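Local structure of LPP20 lipofamily protein (4KZS) at residues 32-37 / 95-99; 121-126 / 167-171. The protein is a secreted protein of Helicobacter pylori whose function is not known, though a link with the Tol-Pal system of the outer membrane is possible. All blocks are in the same frame, centred on the assembly; numbering follows the deposited sequence.

Overall arrangement
Interaction 1 and interaction 2 follow one another along the chain, the first closing before the second opens. Their centres are 40 Å apart and their nearest atoms about 26 Å, so they do not touch; they lie on opposite sides of the chain's centre. Interaction 1 (32-37 / 95-99) packs helix 29-53 on the middle strand of the antiparallel sheet 19-26, 94-102, 84-91, in the LPP20 lipoprotein region. Helix 103-121 starts directly after strand 94-102 and leads to interaction 2 (121-126 / 167-171), where the loop behind it meets helix 165-172 in the family's middle domain. One continuous strand-helix connection thus joins the two regions of this elongated molecule.

Interaction 1 (32-37 / 95-99); sequences SKQKAL and YYTRV
Ser32, on helix 29-53, meets Thr97 of strand 94-102 where the helix lies against one side of a three-stranded antiparallel sheet, a two-layer alpha+beta packing. The short axes of 32-37 and 95-99 approach to 7.0 Å at 39°, so helix and middle strand run roughly the same way. Ser32 has OG swung opposite its own backbone N (chi1 178°), which carries the hydroxyl to the strand; OG hydrogen-bonds Thr97 OG1 at 2.7 Å, and either hydroxyl could donate. A weak bond to Gly24 O on strand 19-26 gives the buried Ser32 OG a second partner. On its carbon side, Ser32 CB rests 3.8 Å from Tyr95 CB, while the tyrosine ring leads away from the helix. Lys33 adds a marginal contact, its CG passing obliquely by the Thr97 side chain before the chain extends away. One turn after Ser32, Ala36 points at the strand, and, consistent with its small methyl, the backbones come close: the CA atoms of Ala36 and Arg98 are 5.9 Å apart. Ala36 CB abuts Thr97 O at 3.4 Å and Val99 CG2 at 4.2 Å; Val99 also packs on Leu40. Leu37 meets Val99 through its backbone, N to CG2 at 4.3 Å.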
ATOM      1  N   SER A  32      -5.531  24.427  16.532  1.00 50.70           N
ATOM      2  CA  SER A  32      -6.248  25.288  15.635  1.00 55.59           C
ATOM      3  C   SER A  32      -5.733  25.039  14.223  1.00 51.22           C
ATOM      4  O   SER A  32      -6.517  24.637  13.344  1.00 50.39           O
ATOM      5  CB  SER A  32      -6.104  26.744  16.077  1.00 64.52           C
ATOM      6  OG  SER A  32      -6.770  27.597  15.187  1.00 73.57           O
ATOM      7  N   LYS A  33      -4.417  25.240  14.033  1.00 50.01           N
ATOM      8  CA  LYS A  33      -3.718  24.857  12.794  1.00 45.82           C
ATOM      9  C   LYS A  33      -4.245  23.540  12.246  1.00 47.78           C
ATOM     10  O   LYS A  33      -4.739  23.496  11.093  1.00 50.81           O
ATOM     11  CB  LYS A  33      -2.197  24.822  12.994  1.00 47.50           C
ATOM     12  CG  LYS A  33      -1.596  26.218  13.097  1.00 48.84           C
ATOM     13  CD  LYS A  33      -0.062  26.281  13.117  1.00 58.43           C
ATOM     14  CE  LYS A  33       0.404  27.369  14.133  1.00 65.34           C
ATOM     15  NZ  LYS A  33       1.858  27.759  14.178  1.00 62.86           N
ATOM     16  N   GLN A  34      -4.229  22.485  13.073  1.00 47.95           N
ATOM     17  CA  GLN A  34      -4.711  21.187  12.582  1.00 52.82           C
ATOM     18  C   GLN A  34      -6.165  21.186  12.153  1.00 52.76           C
ATOM     19  O   GLN A  34      -6.478  20.605  11.105  1.00 59.51           O
ATOM     20  CB  GLN A  34      -4.453  20.049  13.541  1.00 61.19           C
ATOM     21  CG  GLN A  34      -2.974  19.833  13.876  1.00 83.80           C
ATOM     22  CD  GLN A  34      -2.032  19.682  12.658  1.00 91.31           C
ATOM     23  OE1 GLN A  34      -2.387  19.109  11.605  1.00 93.78           O
ATOM     24  NE2 GLN A  34      -0.808  20.183  12.817  1.00 87.25           N
ATOM     25  N   LYS A  35      -7.050  21.853  12.903  1.00 52.56           N
ATOM     26  CA  LYS A  35      -8.498  21.810  12.548  1.00 55.23           C
ATOM     27  C   LYS A  35      -8.596  22.567  11.206  1.00 53.16           C
ATOM     28  O   LYS A  35      -9.349  22.162  10.338  1.00 52.17           O
ATOM     29  CB  LYS A  35      -9.465  22.305  13.690  1.00 52.28           C
ATOM     30  CG  LYS A  35     -11.022  22.273  13.457  1.00 70.07           C
ATOM     31  CD  LYS A  35     -11.887  23.308  14.305  1.00 77.43           C
ATOM     32  CE  LYS A  35     -13.297  23.711  13.723  1.00 74.88           C
ATOM     33  NZ  LYS A  35     -14.156  24.850  14.277  1.00 48.18           N
ATOM     34  N   ALA A  36      -7.768  23.594  10.994  1.00 47.78           N
ATOM     35  CA  ALA A  36      -7.902  24.398   9.783  1.00 42.05           C
ATOM     36  C   ALA A  36      -7.399  23.633   8.529  1.00 45.82           C
ATOM     37  O   ALA A  36      -8.029  23.706   7.484  1.00 44.04           O
ATOM     38  CB  ALA A  36      -7.198  25.723   9.969  1.00 42.79           C
ATOM     39  N   LEU A  37      -6.293  22.883   8.611  1.00 44.45           N
ATOM     40  CA  LEU A  37      -5.874  22.048   7.454  1.00 46.39           C
ATOM     41  C   LEU A  37      -6.916  21.018   7.122  1.00 49.86           C
ATOM     42  O   LEU A  37      -7.287  20.815   5.950  1.00 48.72           O
ATOM     43  CB  LEU A  37      -4.649  21.203   7.748  1.00 49.93           C
ATOM     44  CG  LEU A  37      -3.238  21.729   7.731  1.00 64.71           C
ATOM     45  CD1 LEU A  37      -2.387  20.507   7.420  1.00 56.32           C
ATOM     46  CD2 LEU A  37      -3.099  22.802   6.667  1.00 58.79           C
ATOM     47  N   TYR A  95      -8.329  29.565  20.065  1.00 61.59           N
ATOM     48  CA  TYR A  95      -7.500  29.981  18.953  1.00 59.71           C
ATOM     49  C   TYR A  95      -8.242  29.753  17.648  1.00 53.54           C
ATOM     50  O   TYR A  95      -9.120  28.853  17.541  1.00 51.99           O
ATOM     51  CB  TYR A  95      -6.192  29.221  18.980  1.00 59.21           C
ATOM     52  CG  TYR A  95      -5.471  29.360  20.289  1.00 65.21           C
ATOM     53  CD1 TYR A  95      -5.990  28.802  21.477  1.00 63.93           C
ATOM     54  CD2 TYR A  95      -4.255  30.057  20.352  1.00 71.83           C
ATOM     55  CE1 TYR A  95      -5.313  28.959  22.692  1.00 62.88           C
ATOM     56  CE2 TYR A  95      -3.567  30.220  21.551  1.00 65.83           C
ATOM     57  CZ  TYR A  95      -4.095  29.672  22.707  1.00 67.72           C
ATOM     58  OH  TYR A  95      -3.369  29.870  23.851  1.00 71.87           O
ATOM     59  N   TYR A  96      -7.904  30.577  16.666  1.00 42.53           N
ATOM     60  CA  TYR A  96      -8.509  30.460  15.353  1.00 41.67           C
ATOM     61  C   TYR A  96      -7.377  30.568  14.366  1.00 44.60           C
ATOM     62  O   TYR A  96      -6.444  31.377  14.548  1.00 47.84           O
ATOM     63  CB  TYR A  96      -9.528  31.594  15.132  1.00 45.75           C
ATOM     64  CG  TYR A  96     -10.043  31.731  13.711  1.00 46.96           C
ATOM     65  CD1 TYR A  96     -11.170  31.051  13.286  1.00 44.62           C
ATOM     66  CD2 TYR A  96      -9.415  32.583  12.795  1.00 51.72           C
ATOM     67  CE1 TYR A  96     -11.647  31.198  11.985  1.00 44.93           C
ATOM     68  CE2 TYR A  96      -9.902  32.736  11.499  1.00 49.12           C
ATOM     69  CZ  TYR A  96     -11.006  32.037  11.119  1.00 42.14           C
ATOM     70  OH  TYR A  96     -11.457  32.183   9.863  1.00 49.70           O
ATOM     71  N   THR A  97      -7.458  29.761  13.315  1.00 43.88           N
ATOM     72  CA  THR A  97      -6.454  29.732  12.239  1.00 37.35           C
ATOM     73  C   THR A  97      -7.237  29.615  10.928  1.00 42.42           C
ATOM     74  O   THR A  97      -8.270  28.869  10.816  1.00 44.14           O
ATOM     75  CB  THR A  97      -5.490  28.533  12.396  1.00 37.93           C
ATOM     76  OG1 THR A  97      -4.802  28.613  13.654  1.00 52.75           O
ATOM     77  CG2 THR A  97      -4.428  28.525  11.333  1.00 40.26           C
ATOM     78  N   ARG A  98      -6.811  30.375   9.934  1.00 41.01           N
ATOM     79  CA  ARG A  98      -7.382  30.139   8.630  1.00 40.01           C
ATOM     80  C   ARG A  98      -6.234  30.013   7.612  1.00 39.27           C
ATOM     81  O   ARG A  98      -5.239  30.700   7.730  1.00 36.89           O
ATOM     82  CB  ARG A  98      -8.312  31.281   8.333  1.00 42.26           C
ATOM     83  CG  ARG A  98      -8.931  31.279   6.957  1.00 37.52           C
ATOM     84  CD  ARG A  98      -8.943  32.762   6.615  1.00 40.72           C
ATOM     85  NE  ARG A  98     -10.214  33.087   6.050  1.00 44.09           N
ATOM     86  CZ  ARG A  98     -10.500  34.228   5.475  1.00 44.56           C
ATOM     87  NH1 ARG A  98      -9.625  35.223   5.441  1.00 41.92           N
ATOM     88  NH2 ARG A  98     -11.700  34.367   4.980  1.00 49.85           N
ATOM     89  N   VAL A  99      -6.382  29.112   6.649  1.00 34.78           N
ATOM     90  CA  VAL A  99      -5.319  28.726   5.759  1.00 32.98           C
ATOM     91  C   VAL A  99      -5.905  28.670   4.402  1.00 33.69           C
ATOM     92  O   VAL A  99      -7.101  28.601   4.248  1.00 37.23           O
ATOM     93  CB  VAL A  99      -4.774  27.321   6.033  1.00 35.72           C
ATOM     94  CG1 VAL A  99      -4.145  27.254   7.391  1.00 35.64           C
ATOM     95  CG2 VAL A  99      -5.893  26.326   6.031  1.00 37.75           C
TER

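Interaction 2 (121-126 / 167-171); sequences FSTLMP and YEKIY
Phe121 and Tyr167 form a T-shaped aromatic pair between 121-126, which follows helix 103-121 into a loop, and helix 165-172. The ring centroids are 4.5 Å apart and the planes stand at 62°, with the edge of Phe121 directed at one face of Tyr167; the exact spacing of the rings is doubtful. Phe121 CB adds a CH-pi contact over that face, 4.1 Å from the Tyr167 ring centroid and 16° off its normal. Phe121 turns its ring away from its backbone N (chi1 -160°), which brings its far end to Tyr171: CZ lies 4.3 Å from Tyr171 CB, near the Phe121 ring plane. Met140, Leu143 and Leu144 of helix 135-157 also pack on Phe121, making this the dense part, while Tyr118 makes a second edge-to-face pair with Tyr167. Toward Pro126 the fit is looser. Met125 SD sits at the edge of the Tyr167 ring, 4.5 Å from CE1, and 4.4 Å from Ile170 CD1; Pro126, itself poorly ordered, reaches Ile170 CG2 with CD at 4.4 Å. Met125, Pro126 and Ile170 are all partly exposed, whereas Phe121 is buried. No hydrogen bond crosses between the segments, which implies that ring and apolar contacts, not polar pairing, hold 121-126 against 167-171 here.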
ATOM      1  N   PHE A 121       8.078   2.950  -8.319  1.00 73.77           N
ATOM      2  CA  PHE A 121       7.542   1.659  -8.710  1.00 81.91           C
ATOM      3  C   PHE A 121       8.649   0.957  -9.415  1.00 86.63           C
ATOM      4  O   PHE A 121       8.927  -0.207  -9.131  1.00 83.22           O
ATOM      5  CB  PHE A 121       6.365   1.817  -9.679  1.00 91.27           C
ATOM      6  CG  PHE A 121       5.459   0.612  -9.760  1.00 96.65           C
ATOM      7  CD1 PHE A 121       4.597   0.302  -8.713  1.00104.82           C
ATOM      8  CD2 PHE A 121       5.447  -0.203 -10.884  1.00104.65           C
ATOM      9  CE1 PHE A 121       3.745  -0.796  -8.784  1.00112.70           C
ATOM     10  CE2 PHE A 121       4.591  -1.297 -10.969  1.00107.88           C
ATOM     11  CZ  PHE A 121       3.734  -1.589  -9.917  1.00108.76           C
ATOM     12  N   SER A 122       9.285   1.691 -10.329  1.00 93.31           N
ATOM     13  CA  SER A 122      10.410   1.175 -11.099  1.00 89.16           C
ATOM     14  C   SER A 122      11.457   0.548 -10.186  1.00 79.89           C
ATOM     15  O   SER A 122      12.071  -0.444 -10.550  1.00 91.18           O
ATOM     16  CB  SER A 122      11.017   2.269 -11.952  1.00 96.20           C
ATOM     17  OG  SER A 122      11.333   3.360 -11.115  1.00114.87           O
ATOM     18  N   THR A 123      11.612   1.086  -8.979  1.00 78.65           N
ATOM     19  CA  THR A 123      12.557   0.532  -7.997  1.00 82.50           C
ATOM     20  C   THR A 123      11.986  -0.655  -7.191  1.00 92.94           C
ATOM     21  O   THR A 123      12.551  -1.069  -6.163  1.00 88.43           O
ATOM     22  CB  THR A 123      13.114   1.620  -7.037  1.00 68.47           C
ATOM     23  OG1 THR A 123      12.288   1.730  -5.866  1.00 66.69           O
ATOM     24  CG2 THR A 123      13.273   2.961  -7.755  1.00 59.20           C
ATOM     25  N   LEU A 124      10.869  -1.193  -7.665  1.00 97.92           N
ATOM     26  CA  LEU A 124      10.208  -2.292  -6.988  1.00 95.10           C
ATOM     27  C   LEU A 124       9.997  -3.501  -7.890  1.00106.65           C
ATOM     28  O   LEU A 124       9.676  -4.576  -7.399  1.00113.83           O
ATOM     29  CB  LEU A 124       8.877  -1.825  -6.416  1.00 83.78           C
ATOM     30  CG  LEU A 124       8.950  -1.228  -5.025  1.00 79.67           C
ATOM     31  CD1 LEU A 124       7.563  -0.757  -4.608  1.00 75.97           C
ATOM     32  CD2 LEU A 124       9.491  -2.270  -4.064  1.00 80.86           C
ATOM     33  N   MET A 125      10.199  -3.323  -9.194  1.00105.17           N
ATOM     34  CA  MET A 125       9.978  -4.366 -10.200  1.00114.36           C
ATOM     35  C   MET A 125      10.835  -5.642 -10.054  1.00138.91           C
ATOM     36  O   MET A 125      11.556  -5.777  -9.064  1.00147.54           O
ATOM     37  CB  MET A 125      10.200  -3.753 -11.557  1.00 99.31           C
ATOM     38  CG  MET A 125       9.211  -2.662 -11.837  1.00 98.38           C
ATOM     39  SD  MET A 125       9.488  -2.101 -13.506  1.00128.60           S
ATOM     40  CE  MET A 125      11.077  -1.263 -13.352  1.00124.92           C
ATOM     41  N   PRO A 126      10.752  -6.589 -11.033  1.00148.38           N
ATOM     42  CA  PRO A 126      11.509  -7.844 -11.012  1.00148.13           C
ATOM     43  C   PRO A 126      12.894  -7.792 -10.349  1.00161.74           C
ATOM     44  O   PRO A 126      13.067  -8.372  -9.267  1.00163.57           O
ATOM     45  CB  PRO A 126      11.626  -8.185 -12.498  1.00143.90           C
ATOM     46  CG  PRO A 126      10.328  -7.705 -13.061  1.00138.24           C
ATOM     47  CD  PRO A 126       9.823  -6.583 -12.183  1.00144.96           C
ATOM     48  N   TYR A 167       2.232  -0.394 -15.890  1.00 65.49           N
ATOM     49  CA  TYR A 167       2.695  -0.822 -14.609  1.00 66.00           C
ATOM     50  C   TYR A 167       1.747  -1.850 -14.077  1.00 62.58           C
ATOM     51  O   TYR A 167       2.158  -2.832 -13.483  1.00 67.23           O
ATOM     52  CB  TYR A 167       2.714   0.343 -13.670  1.00 71.10           C
ATOM     53  CG  TYR A 167       3.998   1.104 -13.676  1.00 83.69           C
ATOM     54  CD1 TYR A 167       5.219   0.448 -13.739  1.00 85.67           C
ATOM     55  CD2 TYR A 167       3.995   2.483 -13.558  1.00 84.43           C
ATOM     56  CE1 TYR A 167       6.406   1.151 -13.712  1.00 95.49           C
ATOM     57  CE2 TYR A 167       5.176   3.193 -13.520  1.00 89.31           C
ATOM     58  CZ  TYR A 167       6.381   2.525 -13.603  1.00 93.41           C
ATOM     59  OH  TYR A 167       7.570   3.219 -13.565  1.00 98.95           O
ATOM     60  N   GLU A 168       0.468  -1.627 -14.302  1.00 57.76           N
ATOM     61  CA  GLU A 168      -0.513  -2.578 -13.883  1.00 60.36           C
ATOM     62  C   GLU A 168      -0.146  -3.947 -14.453  1.00 61.68           C
ATOM     63  O   GLU A 168       0.122  -4.875 -13.703  1.00 65.44           O
ATOM     64  CB  GLU A 168      -1.886  -2.116 -14.313  1.00 60.23           C
ATOM     65  CG  GLU A 168      -2.386  -0.969 -13.458  1.00 66.47           C
ATOM     66  CD  GLU A 168      -3.035  -1.424 -12.163  1.00 73.59           C
ATOM     67  OE1 GLU A 168      -3.413  -0.571 -11.342  1.00 79.95           O
ATOM     68  OE2 GLU A 168      -3.201  -2.632 -11.959  1.00 73.16           O
ATOM     69  N   LYS A 169      -0.082  -4.058 -15.771  1.00 61.88           N
ATOM     70  CA  LYS A 169       0.439  -5.268 -16.409  1.00 65.36           C
ATOM     71  C   LYS A 169       1.579  -5.869 -15.616  1.00 57.35           C
ATOM     72  O   LYS A 169       1.452  -6.944 -15.056  1.00 59.12           O
ATOM     73  CB  LYS A 169       0.872  -5.019 -17.856  1.00 71.61           C
ATOM     74  CG  LYS A 169       1.320  -6.281 -18.579  1.00 79.40           C
ATOM     75  CD  LYS A 169       0.151  -7.242 -18.820  1.00 88.21           C
ATOM     76  CE  LYS A 169       0.611  -8.513 -19.527  1.00 85.30           C
ATOM     77  NZ  LYS A 169      -0.456  -9.447 -19.946  1.00 78.03           N
ATOM     78  N   ILE A 170       2.690  -5.167 -15.535  1.00 60.35           N
ATOM     79  CA  ILE A 170       3.840  -5.680 -14.775  1.00 56.09           C
ATOM     80  C   ILE A 170       3.475  -6.193 -13.383  1.00 53.55           C
ATOM     81  O   ILE A 170       4.156  -7.052 -12.836  1.00 57.79           O
ATOM     82  CB  ILE A 170       4.876  -4.577 -14.647  1.00 57.34           C
ATOM     83  CG1 ILE A 170       5.412  -4.236 -16.029  1.00 59.34           C
ATOM     84  CG2 ILE A 170       5.979  -4.965 -13.677  1.00 61.29           C
ATOM     85  CD1 ILE A 170       6.049  -2.863 -16.067  1.00 80.11           C
ATOM     86  N   TYR A 171       2.411  -5.636 -12.808  1.00 56.80           N
ATOM     87  CA  TYR A 171       1.939  -5.982 -11.451  1.00 54.05           C
ATOM     88  C   TYR A 171       1.135  -7.287 -11.459  1.00 55.61           C
ATOM     89  O   TYR A 171       1.424  -8.201 -10.702  1.00 62.46           O
ATOM     90  CB  TYR A 171       1.069  -4.845 -10.884  1.00 44.83           C
ATOM     91  CG  TYR A 171       0.415  -5.143  -9.552  1.00 40.60           C
ATOM     92  CD1 TYR A 171      -0.965  -5.145  -9.403  1.00 40.28           C
ATOM     93  CD2 TYR A 171       1.178  -5.414  -8.444  1.00 44.63           C
ATOM     94  CE1 TYR A 171      -1.564  -5.397  -8.168  1.00 37.93           C
ATOM     95  CE2 TYR A 171       0.610  -5.640  -7.209  1.00 43.68           C
ATOM     96  CZ  TYR A 171      -0.774  -5.645  -7.075  1.00 40.81           C
ATOM     97  OH  TYR A 171      -1.334  -5.899  -5.822  1.00 39.24           O
TER